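Local coordinates for Cry23AA1 (Bacillus thuringiensis, PDB 4RHZ), which forms a binary complex with Cry37Aa1, binds a zinc ion and probably acts as a pore-forming insecticidal toxin of the aerolysin family, at residues G2-N12 / S83-I95. Sequence-based numbering, arbitrary orientation.
Sequences GIINIQDEINN and SAVTEGVKAGTSI
Ile3, Ile4 and Asn5 pair in parallel with Gly88, Val89 and Lys90. The backbone ladder starts with Gly2 N to Thr86 O and ends where Ile6 N, the first N-H of helix 6-18, donates to Lys90 O. Ile3 has CG2 anti to its backbone N, which lays this methyl 3.7 Å from Lys90 N and 3.9 Å from Lys90 CB. Ile3 CD1 lies over Gly88, which has no side chain, 3.8 Å from Gly88 CA. On the same face Asn5 and Lys90 run side by side, with Asn5 ND2 3.8 Å from Lys90 CD. Asn5 is the N-cap. With CG anti to the backbone N (chi1 -176°), its OD1 accepts from Asp8 N at 2.9 Å, the donor lying well above the carbonyl plane. A water takes the N-H of Gln7 and becomes the second donor to Lys90 O. On the other face Val89 CG2 sits 3.5 Å from Ile4 O and meets Ile6 CD1 at 3.9 Å, the Ile6 and Val89 side chains crossing at a slant. Ile6 also packs on Leu173, and Val89 on Met169. Strand 3-5 joins the large sheet along residues 88-90, just past the classic beta bulge where Thr86 and Glu87 face Ser216 of strand 211-235.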
loop_
_atom_site.group_PDB
_atom_site.type_symbol
_atom_site.label_atom_id
_atom_site.label_comp_id
_atom_site.label_asym_id
_atom_site.label_seq_id
_atom_site.Cartn_x
_atom_site.Cartn_y
_atom_site.Cartn_z
ATOM N N GLY A 2 12.507 12.071 -18.941
ATOM C CA GLY A 2 13.033 13.461 -18.775
ATOM C C GLY A 2 11.921 14.375 -19.246
ATOM O O GLY A 2 10.740 13.978 -19.321
ATOM N N ILE A 3 12.282 15.590 -19.535
ATOM C CA ILE A 3 11.352 16.616 -20.027
ATOM C C ILE A 3 11.632 16.953 -21.519
ATOM O O ILE A 3 12.745 17.335 -21.845
ATOM C CB ILE A 3 11.596 17.908 -19.249
ATOM C CG1 ILE A 3 11.472 17.621 -17.739
ATOM C CG2 ILE A 3 10.605 18.999 -19.744
ATOM C CD1 ILE A 3 10.012 17.140 -17.321
ATOM N N ILE A 4 10.646 16.772 -22.392
ATOM C CA ILE A 4 10.732 17.190 -23.764
ATOM C C ILE A 4 10.556 18.697 -23.827
ATOM O O ILE A 4 9.466 19.198 -23.559
ATOM C CB ILE A 4 9.630 16.584 -24.601
ATOM C CG1 ILE A 4 9.664 15.034 -24.500
ATOM C CG2 ILE A 4 9.736 17.125 -26.124
ATOM C CD1 ILE A 4 11.034 14.418 -24.986
ATOM N N ASN A 5 11.619 19.422 -24.166
ATOM C CA ASN A 5 11.498 20.898 -24.335
ATOM C C ASN A 5 11.090 21.225 -25.820
ATOM O O ASN A 5 11.885 20.997 -26.701
ATOM C CB ASN A 5 12.834 21.553 -23.964
ATOM C CG ASN A 5 12.767 23.063 -24.011
ATOM O OD1 ASN A 5 12.325 23.638 -25.009
ATOM N ND2 ASN A 5 13.173 23.720 -22.927
ATOM N N ILE A 6 9.842 21.621 -26.072
ATOM C CA ILE A 6 9.333 21.874 -27.404
ATOM C C ILE A 6 10.306 22.794 -28.199
ATOM O O ILE A 6 10.822 22.395 -29.250
ATOM C CB ILE A 6 7.965 22.508 -27.367
ATOM C CG1 ILE A 6 6.954 21.561 -26.702
ATOM C CG2 ILE A 6 7.458 22.867 -28.830
ATOM C CD1 ILE A 6 6.929 20.219 -27.341
ATOM N N GLN A 7 10.655 23.938 -27.594
ATOM C CA GLN A 7 11.616 24.823 -28.157
ATOM C C GLN A 7 12.907 24.178 -28.516
ATOM O O GLN A 7 13.384 24.428 -29.636
ATOM C CB GLN A 7 11.782 26.111 -27.355
ATOM C CG GLN A 7 10.583 27.009 -27.545
ATOM C CD GLN A 7 10.805 28.399 -26.975
ATOM O OE1 GLN A 7 10.781 28.574 -25.758
ATOM N NE2 GLN A 7 10.960 29.423 -27.859
ATOM N N ASP A 8 13.518 23.373 -27.641
ATOM C CA ASP A 8 14.811 22.783 -28.006
ATOM C C ASP A 8 14.612 21.846 -29.199
ATOM O O ASP A 8 15.543 21.619 -29.959
ATOM C CB ASP A 8 15.444 21.955 -26.877
ATOM C CG ASP A 8 15.897 22.804 -25.653
ATOM O OD1 ASP A 8 16.153 24.050 -25.729
ATOM O OD2 ASP A 8 16.043 22.179 -24.589
ATOM N N GLU A 9 13.456 21.213 -29.314
ATOM C CA GLU A 9 13.284 20.216 -30.354
ATOM C C GLU A 9 12.961 20.974 -31.701
ATOM O O GLU A 9 13.376 20.512 -32.779
ATOM C CB GLU A 9 12.171 19.226 -30.092
ATOM C CG GLU A 9 12.290 18.253 -28.903
ATOM C CD GLU A 9 13.531 17.458 -28.852
ATOM O OE1 GLU A 9 14.021 17.067 -29.946
ATOM O OE2 GLU A 9 14.029 17.229 -27.704
ATOM N N ILE A 10 12.262 22.117 -31.613
ATOM C CA ILE A 10 12.155 23.031 -32.744
ATOM C C ILE A 10 13.567 23.528 -33.101
ATOM O O ILE A 10 13.944 23.595 -34.236
ATOM C CB ILE A 10 11.289 24.231 -32.428
ATOM C CG1 ILE A 10 9.847 23.850 -32.400
ATOM C CG2 ILE A 10 11.493 25.319 -33.475
ATOM C CD1 ILE A 10 9.453 22.937 -33.456
ATOM N N ASN A 11 14.370 23.814 -32.118
ATOM C CA ASN A 11 15.701 24.250 -32.426
ATOM C C ASN A 11 16.363 23.143 -33.283
ATOM O O ASN A 11 17.008 23.430 -34.306
ATOM C CB ASN A 11 16.441 24.547 -31.126
ATOM C CG ASN A 11 17.822 25.078 -31.325
ATOM O OD1 ASN A 11 18.736 24.348 -31.740
ATOM N ND2 ASN A 11 18.028 26.341 -30.946
ATOM N N ASN A 12 16.157 21.883 -32.904
ATOM C CA ASN A 12 16.900 20.829 -33.578
ATOM C C ASN A 12 16.359 20.605 -35.002
ATOM O O ASN A 12 17.113 20.386 -35.920
ATOM C CB ASN A 12 16.981 19.519 -32.749
ATOM C CG ASN A 12 17.745 18.397 -33.488
ATOM O OD1 ASN A 12 18.985 18.444 -33.686
ATOM N ND2 ASN A 12 17.001 17.378 -33.902
ATOM N N SER A 83 5.051 12.210 -4.935
ATOM C CA SER A 83 4.742 12.229 -6.342
ATOM C C SER A 83 5.831 12.942 -7.196
ATOM O O SER A 83 6.710 13.640 -6.647
ATOM C CB SER A 83 3.367 12.798 -6.559
ATOM O OG SER A 83 3.389 14.174 -6.291
ATOM N N ALA A 84 5.843 12.618 -8.500
ATOM C CA ALA A 84 6.746 13.259 -9.504
ATOM C C ALA A 84 6.228 12.942 -10.925
ATOM O O ALA A 84 5.424 12.012 -11.112
ATOM C CB ALA A 84 8.161 12.784 -9.355
ATOM N N VAL A 85 6.631 13.759 -11.897
ATOM C CA VAL A 85 6.479 13.477 -13.301
ATOM C C VAL A 85 7.831 12.862 -13.638
ATOM O O VAL A 85 8.858 13.343 -13.202
ATOM C CB VAL A 85 6.299 14.806 -14.076
ATOM C CG1 VAL A 85 6.502 14.634 -15.650
ATOM C CG2 VAL A 85 4.966 15.483 -13.724
ATOM N N THR A 86 7.843 11.763 -14.363
ATOM C CA THR A 86 9.127 11.154 -14.792
ATOM C C THR A 86 9.311 11.350 -16.307
ATOM O O THR A 86 10.446 11.311 -16.833
ATOM C CB THR A 86 9.143 9.632 -14.475
ATOM O OG1 THR A 86 7.892 9.087 -14.918
ATOM C CG2 THR A 86 9.201 9.414 -12.959
ATOM N N GLU A 87 8.226 11.610 -17.006
ATOM C CA GLU A 87 8.355 11.932 -18.442
ATOM C C GLU A 87 7.447 13.042 -18.736
ATOM O O GLU A 87 6.231 12.855 -18.680
ATOM C CB GLU A 87 7.977 10.734 -19.312
ATOM C CG GLU A 87 9.100 9.654 -19.384
ATOM C CD GLU A 87 8.698 8.547 -20.327
ATOM O OE1 GLU A 87 7.658 7.874 -20.076
ATOM O OE2 GLU A 87 9.358 8.394 -21.378
ATOM N N GLY A 88 8.020 14.216 -19.023
ATOM C CA GLY A 88 7.204 15.414 -19.121
ATOM C C GLY A 88 7.516 16.256 -20.357
ATOM O O GLY A 88 8.225 15.813 -21.263
ATOM N N VAL A 89 7.004 17.492 -20.341
ATOM C CA VAL A 89 6.997 18.403 -21.477
ATOM C C VAL A 89 7.066 19.847 -20.982
ATOM O O VAL A 89 6.431 20.215 -19.971
ATOM C CB VAL A 89 5.795 18.104 -22.423
ATOM C CG1 VAL A 89 4.409 18.468 -21.781
ATOM C CG2 VAL A 89 5.987 18.706 -23.860
ATOM N N LYS A 90 7.913 20.650 -21.645
ATOM C CA LYS A 90 7.966 22.091 -21.410
ATOM C C LYS A 90 7.643 22.886 -22.701
ATOM O O LYS A 90 8.399 22.845 -23.723
ATOM C CB LYS A 90 9.345 22.449 -20.934
ATOM C CG LYS A 90 9.550 23.972 -20.626
ATOM C CD LYS A 90 10.926 24.119 -19.919
ATOM C CE LYS A 90 11.243 25.542 -19.549
ATOM N NZ LYS A 90 10.207 26.094 -18.671
ATOM N N ALA A 91 6.521 23.588 -22.630
ATOM C CA ALA A 91 5.959 24.406 -23.714
ATOM C C ALA A 91 6.211 25.782 -23.245
ATOM O O ALA A 91 7.059 25.978 -22.385
ATOM C CB ALA A 91 4.490 24.174 -23.818
ATOM N N GLY A 92 5.486 26.764 -23.737
ATOM C CA GLY A 92 5.835 28.126 -23.355
ATOM C C GLY A 92 5.165 28.630 -22.080
ATOM O O GLY A 92 5.648 29.541 -21.388
ATOM N N THR A 93 4.023 28.071 -21.791
ATOM C CA THR A 93 3.271 28.425 -20.604
ATOM C C THR A 93 3.296 27.227 -19.569
ATOM O O THR A 93 3.528 26.071 -19.915
ATOM C CB THR A 93 1.849 28.840 -21.102
ATOM O OG1 THR A 93 0.977 29.042 -20.001
ATOM C CG2 THR A 93 1.239 27.785 -22.000
ATOM N N SER A 94 3.136 27.527 -18.301
ATOM C CA SER A 94 2.955 26.518 -17.231
ATOM C C SER A 94 1.994 25.390 -17.567
ATOM O O SER A 94 0.840 25.652 -17.888
ATOM C CB SER A 94 2.306 27.217 -16.031
ATOM O OG SER A 94 3.252 27.272 -15.016
ATOM N N ILE A 95 2.426 24.144 -17.471
ATOM C CA ILE A 95 1.415 23.078 -17.585
ATOM C C ILE A 95 1.420 22.277 -16.266
ATOM O O ILE A 95 2.437 21.663 -15.929
ATOM C CB ILE A 95 1.661 22.148 -18.763
ATOM C CG1 ILE A 95 2.019 22.951 -20.030
ATOM C CG2 ILE A 95 0.441 21.197 -18.974
ATOM C CD1 ILE A 95 2.793 22.073 -21.034
HETATM O O HOH W 1 9.495 25.045 -24.993
#